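Local coordinates for carbohydrate esterase family 2 (CE2) (Chaetomium olivicolor, PDB 4XVH), which probably removes acetyl groups from xylan and related plant polysaccharides, through an esterase domain joined to a jelly-roll beta sandwich thought to bind carbohydrate, at residues S37-N42 and Y87-L92; R81-A86 and N133-E138. One frame throughout, in Å; residues are numbered along the deposited sequence.

Contacts 1 and 2 have centres 10 Å apart and lie on the same side of the chain's centre. Along the chain the segments come in the order 37-42, 81-86, 87-92, 133-138, so the two contacts interleave, and residues 81-86 run straight into 87-92. Contact 1 pairs strands 31-40 and 88-97 of the N-terminal beta sandwich. Contact 2 joins the loop before strand 88-97 to a loop of the GDSL-like hydrolase domain. Asn42 OD1 accepts from Arg81 NH1, and Tyr87 OH is bonded to Asn133 ND2, so the contacts are directly coupled. Both touch the bound polyether, so the sandwich and the hydrolase domain meet beside the ligand pocket.

Contact 1: residues S37-N42 and Y87-L92; sequences SVSGTN and YGSIFL. With PEU (2,5,8,11,14,17,20,23,26,29,32,35,38,41,44,47,50,53,56,59,62,65,68,71,74,77,80-heptacosaoxadooctacontan-82-ol), chain C.
An antiparallel ladder of the N-terminal beta sandwich pairs Ser37-Gly40 with Gly88-Phe91. Ser37 with Phe91 and Ser39 with Ser89 are the hydrogen-bonded pairs. Ser39 N gives Ser89 O a nearly straight bond of 3.0 Å (172° at the hydrogen). Ser39 O is gripped from opposite faces of its plane, by Ser89 N at 3.1 Å and by Asn42 ND2, also at 3.1 Å. At the end of the ladder Gly40 CA and Gly88 CA come within 4.1 Å, and a side chain on either glycine would clash with the other strand. Just beyond, Thr41 N donates to Tyr87 O at 2.7 Å. One water bridges Thr41 OG1 and Tyr87 O; another lies between Ser39 OG and Ser89 OG. Glu14 also binds Ser89 OG. The Tyr87 ring takes polyether atom OAK over one face, 3.8 Å from CZ.

Asn42 CG stands anti to its carbonyl carbon (chi1 -58°). It lies 3.8 Å from Ile90 CG1, and the two side chains run alongside in opposite senses. Asn42 OD1 accepts a hydrogen bond from Arg81 NH1. An alanine at Asn42 would probably leave Arg81 NH1 without that acceptor and Ser39 O with one donor fewer, and open a gap where CG packs on Ile90 CG1. One amide thus serves both the strand end, through ND2, and Arg81, through OD1.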
# COMPACT_ATOMS: atom_id res chain seq x y z
N SER A 37 20.57 -8.68 3.11
CA SER A 37 20.48 -8.34 4.52
C SER A 37 19.05 -8.12 4.90
O SER A 37 18.20 -7.83 4.05
CB SER A 37 21.30 -7.08 4.83
OG SER A 37 20.63 -5.89 4.45
N VAL A 38 18.76 -8.23 6.19
CA VAL A 38 17.41 -7.94 6.61
C VAL A 38 17.50 -7.09 7.88
O VAL A 38 18.43 -7.26 8.68
CB VAL A 38 16.57 -9.23 6.81
CG1 VAL A 38 17.30 -10.23 7.65
CG2 VAL A 38 15.26 -8.92 7.40
N SER A 39 16.62 -6.10 8.00
CA SER A 39 16.59 -5.31 9.23
C SER A 39 15.19 -5.30 9.81
O SER A 39 14.20 -5.37 9.07
CB SER A 39 17.09 -3.89 9.00
OG SER A 39 16.44 -3.27 7.93
N GLY A 40 15.13 -5.24 11.15
CA GLY A 40 13.88 -5.20 11.88
C GLY A 40 13.04 -6.42 11.62
O GLY A 40 13.56 -7.53 11.46
N THR A 41 11.72 -6.24 11.56
CA THR A 41 10.87 -7.41 11.35
C THR A 41 10.11 -7.20 10.05
O THR A 41 9.89 -6.07 9.62
CB THR A 41 9.89 -7.67 12.55
OG1 THR A 41 9.19 -6.46 12.86
CG2 THR A 41 10.62 -8.19 13.81
N ASN A 42 9.74 -8.30 9.42
CA ASN A 42 9.18 -8.29 8.07
C ASN A 42 8.28 -9.48 7.90
O ASN A 42 8.45 -10.47 8.62
CB ASN A 42 10.28 -8.35 7.00
CG ASN A 42 11.27 -7.23 7.12
OD1 ASN A 42 11.06 -6.14 6.59
ND2 ASN A 42 12.36 -7.48 7.85
N TYR A 87 8.58 -1.18 10.38
CA TYR A 87 8.96 -2.37 11.15
C TYR A 87 10.30 -2.95 10.69
O TYR A 87 11.00 -3.59 11.47
CB TYR A 87 7.87 -3.45 11.07
CG TYR A 87 6.66 -3.15 11.93
CD1 TYR A 87 6.65 -3.48 13.29
CD2 TYR A 87 5.55 -2.50 11.40
CE1 TYR A 87 5.54 -3.18 14.08
CE2 TYR A 87 4.43 -2.21 12.19
CZ TYR A 87 4.44 -2.55 13.53
OH TYR A 87 3.32 -2.25 14.30
N GLY A 88 10.64 -2.73 9.42
CA GLY A 88 11.95 -3.14 8.89
C GLY A 88 11.92 -3.21 7.38
O GLY A 88 10.95 -2.80 6.76
N SER A 89 12.98 -3.74 6.78
CA SER A 89 12.97 -3.98 5.34
C SER A 89 13.83 -5.19 4.98
O SER A 89 14.55 -5.71 5.81
CB SER A 89 13.43 -2.73 4.59
OG SER A 89 14.76 -2.41 4.94
N ILE A 90 13.72 -5.65 3.73
CA ILE A 90 14.55 -6.75 3.24
C ILE A 90 15.41 -6.27 2.08
O ILE A 90 14.90 -5.65 1.14
CB ILE A 90 13.69 -7.96 2.78
CG1 ILE A 90 12.86 -8.50 3.96
CG2 ILE A 90 14.61 -9.05 2.22
CD1 ILE A 90 11.62 -9.31 3.56
N PHE A 91 16.72 -6.50 2.14
CA PHE A 91 17.57 -6.16 0.99
C PHE A 91 17.85 -7.44 0.19
O PHE A 91 18.46 -8.37 0.72
CB PHE A 91 18.87 -5.50 1.45
CG PHE A 91 18.68 -4.11 2.01
CD1 PHE A 91 18.19 -3.91 3.30
CD2 PHE A 91 19.04 -2.99 1.25
CE1 PHE A 91 18.04 -2.61 3.81
CE2 PHE A 91 18.89 -1.69 1.76
CZ PHE A 91 18.40 -1.51 3.04
N LEU A 92 17.40 -7.48 -1.06
CA LEU A 92 17.50 -8.68 -1.87
C LEU A 92 18.91 -8.87 -2.41
O LEU A 92 19.61 -7.89 -2.69
CB LEU A 92 16.50 -8.65 -3.03
CG LEU A 92 15.02 -8.82 -2.63
CD1 LEU A 92 14.17 -9.00 -3.86
CD2 LEU A 92 14.86 -10.02 -1.72
CAA PEU C . 13.57 -0.57 12.62
OAB PEU C . 12.74 -0.23 13.75
CAC PEU C . 13.21 0.98 14.46
CAD PEU C . 12.45 1.52 15.73
OAE PEU C . 12.40 0.57 16.82
CAF PEU C . 11.65 -0.65 16.52
CAG PEU C . 10.12 -0.65 16.41
OAH PEU C . 9.49 0.26 15.49
CAI PEU C . 8.06 -0.00 15.39
CAJ PEU C . 7.30 1.10 14.65
OAK PEU C . 5.89 0.77 14.53
CAL PEU C . 5.14 1.97 14.26
CAM PEU C . 3.64 1.74 14.13
OAN PEU C . 3.11 3.08 14.11
CAO PEU C . 1.67 3.15 14.10
CAP PEU C . 1.52 4.57 14.63
OAQ PEU C . 0.30 5.30 14.89
CAR PEU C . -0.70 4.68 15.76
CAS PEU C . -1.64 3.57 15.24
OAT PEU C . -2.55 3.99 14.15
CAU PEU C . -1.91 4.43 12.91
CAV PEU C . -2.95 4.88 11.86
OAW PEU C . -2.43 5.30 10.57
O HOH W 1 14.63 -1.26 7.21
O HOH W 2 10.42 -4.33 14.23

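Contact 2: residues R81-A86 and N133-E138; sequences RRSEPA and NTAALE. With PEU (2,5,8,11,14,17,20,23,26,29,32,35,38,41,44,47,50,53,56,59,62,65,68,71,74,77,80-heptacosaoxadooctacontan-82-ol), chain C.
Ser83 and Glu84 of the sandwich loop 81-86 meet Ala135 and Glu138 at a buried interface with the GDSL-like hydrolase domain. Residues 133-138 form a compact turn in a loop between helices 118-121 and 144-151.

At the start of this turn, Asn133 steadies the acid that crosses the interface. Its ND2 donates to Glu138 OE2 at 3.0 Å, from above the carboxylate plane (39° out of it). Thr134 closes the turn with an ST motif: its OG1 accepts from Leu137 N, and its O from Glu138 N. Ala135 makes the apolar touch, CB to Ser83 CB at 3.8 Å. Ser83 OG itself bonds to Ser43 N, and Ala135 O accepts from Ser43 OG, so Ser43 links both sides.

Ala136 offers its carbonyl to Arg82. Arg82 NH2 donates to Ala136 O at 3.0 Å with an angle of 166°, and the oxygen sits at the edge of the guanidinium, in its plane. Salt bridges to Asp126 and Asp45 hold the same guanidinium, so its charge has partners in both domains. The backbone of Leu137 continues the turn to Glu138, whose O lies over a guanidinium face of Arg82. The bend of the Arg82 chain at chi3 (60°) turns NE back over this oxygen.

The Glu138 side chain then reaches back across the interface. Its OE1 is 3.2 Å from Ser83 CA. The side chains of Glu138 and Glu84 cross at about a right angle, yet their carboxylates are nearly coplanar. Glu84 OE2 is hydrogen-bonded to Ser162 OG of the ligand pocket. The two carboxylates are close enough that one of them probably carries a proton: Glu84 OE2 lies 2.6 Å from Glu138 OE2.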
# COMPACT_ATOMS: atom_id res chain seq x y z
N ARG A 81 5.93 -8.32 -0.22
CA ARG A 81 5.98 -7.87 1.14
C ARG A 81 4.59 -7.64 1.68
O ARG A 81 3.84 -6.93 1.12
CB ARG A 81 6.71 -6.54 1.23
CG ARG A 81 8.02 -6.53 1.93
CD ARG A 81 8.72 -5.22 1.70
NE ARG A 81 8.66 -4.21 2.73
CZ ARG A 81 9.09 -4.35 3.96
NH1 ARG A 81 9.47 -5.51 4.39
NH2 ARG A 81 9.05 -3.35 4.77
N ARG A 82 4.33 -8.17 2.84
CA ARG A 82 3.07 -7.93 3.54
C ARG A 82 3.12 -6.66 4.39
O ARG A 82 2.08 -6.05 4.69
CB ARG A 82 2.75 -9.12 4.47
CG ARG A 82 2.50 -10.45 3.77
CD ARG A 82 2.75 -11.61 4.71
NE ARG A 82 1.90 -11.60 5.90
CZ ARG A 82 0.65 -12.09 5.94
NH1 ARG A 82 0.08 -12.64 4.87
NH2 ARG A 82 -0.04 -12.07 7.09
N SER A 83 4.33 -6.31 4.84
CA SER A 83 4.52 -5.35 5.92
C SER A 83 5.18 -4.06 5.46
O SER A 83 5.40 -3.85 4.25
CB SER A 83 5.37 -5.98 7.05
OG SER A 83 6.61 -6.45 6.55
N GLU A 84 5.54 -3.19 6.41
CA GLU A 84 5.87 -1.80 6.05
C GLU A 84 7.24 -1.36 6.57
O GLU A 84 7.82 -1.99 7.46
CB GLU A 84 4.77 -0.87 6.59
CG GLU A 84 4.81 -0.78 8.14
CD GLU A 84 3.74 0.16 8.68
OE1 GLU A 84 3.83 1.39 8.40
OE2 GLU A 84 2.80 -0.34 9.34
N PRO A 85 7.77 -0.26 6.02
CA PRO A 85 9.12 0.16 6.39
C PRO A 85 9.32 0.43 7.88
O PRO A 85 10.42 0.22 8.38
CB PRO A 85 9.33 1.46 5.59
CG PRO A 85 8.17 1.62 4.71
CD PRO A 85 7.24 0.47 4.86
N ALA A 86 8.26 0.84 8.56
CA ALA A 86 8.40 1.22 9.96
C ALA A 86 8.89 0.05 10.81
O ALA A 86 9.52 0.26 11.83
CB ALA A 86 7.07 1.74 10.54
N ASN A 133 -0.14 -5.19 16.91
CA ASN A 133 0.27 -5.28 15.52
C ASN A 133 1.70 -5.77 15.43
O ASN A 133 2.53 -5.43 16.29
CB ASN A 133 0.17 -3.94 14.81
CG ASN A 133 0.37 -4.06 13.31
OD1 ASN A 133 -0.27 -4.89 12.64
ND2 ASN A 133 1.26 -3.24 12.76
N THR A 134 1.99 -6.57 14.42
CA THR A 134 3.36 -7.03 14.16
C THR A 134 3.53 -7.02 12.65
O THR A 134 2.53 -6.97 11.93
CB THR A 134 3.60 -8.45 14.64
OG1 THR A 134 2.75 -9.34 13.90
CG2 THR A 134 3.32 -8.61 16.16
N ALA A 135 4.76 -7.08 12.16
CA ALA A 135 4.97 -7.24 10.72
C ALA A 135 4.21 -8.49 10.24
O ALA A 135 3.60 -8.48 9.17
CB ALA A 135 6.48 -7.37 10.37
N ALA A 136 4.26 -9.56 11.05
CA ALA A 136 3.62 -10.83 10.64
C ALA A 136 2.10 -10.67 10.45
O ALA A 136 1.53 -11.33 9.59
CB ALA A 136 3.92 -11.93 11.66
N LEU A 137 1.47 -9.79 11.21
CA LEU A 137 -0.00 -9.63 11.13
C LEU A 137 -0.43 -8.65 10.04
O LEU A 137 -1.60 -8.61 9.64
CB LEU A 137 -0.57 -9.18 12.48
CG LEU A 137 -0.52 -10.29 13.55
CD1 LEU A 137 -1.11 -9.82 14.88
CD2 LEU A 137 -1.27 -11.56 13.09
N GLU A 138 0.51 -7.83 9.58
CA GLU A 138 0.21 -6.94 8.47
C GLU A 138 0.00 -7.78 7.21
O GLU A 138 0.65 -8.81 7.05
CB GLU A 138 1.33 -5.91 8.29
CG GLU A 138 1.48 -5.05 9.52
CD GLU A 138 2.27 -3.80 9.25
OE1 GLU A 138 3.22 -3.90 8.44
OE2 GLU A 138 1.92 -2.72 9.83
CAA PEU C . 13.57 -0.57 12.62
OAB PEU C . 12.74 -0.23 13.75
CAC PEU C . 13.21 0.98 14.46
CAD PEU C . 12.45 1.52 15.73
OAE PEU C . 12.40 0.57 16.82
CAF PEU C . 11.65 -0.65 16.52
CAG PEU C . 10.12 -0.65 16.41
OAH PEU C . 9.49 0.26 15.49
CAI PEU C . 8.06 -0.00 15.39
CAJ PEU C . 7.30 1.10 14.65
OAK PEU C . 5.89 0.77 14.53
CAL PEU C . 5.14 1.97 14.26
CAM PEU C . 3.64 1.74 14.13
OAN PEU C . 3.11 3.08 14.11
CAO PEU C . 1.67 3.15 14.10
CAP PEU C . 1.52 4.57 14.63
OAQ PEU C . 0.30 5.30 14.89
CAR PEU C . -0.70 4.68 15.76
CAS PEU C . -1.64 3.57 15.24
OAT PEU C . -2.55 3.99 14.15
CAU PEU C . -1.91 4.43 12.91
CAV PEU C . -2.95 4.88 11.86
OAW PEU C . -2.43 5.30 10.57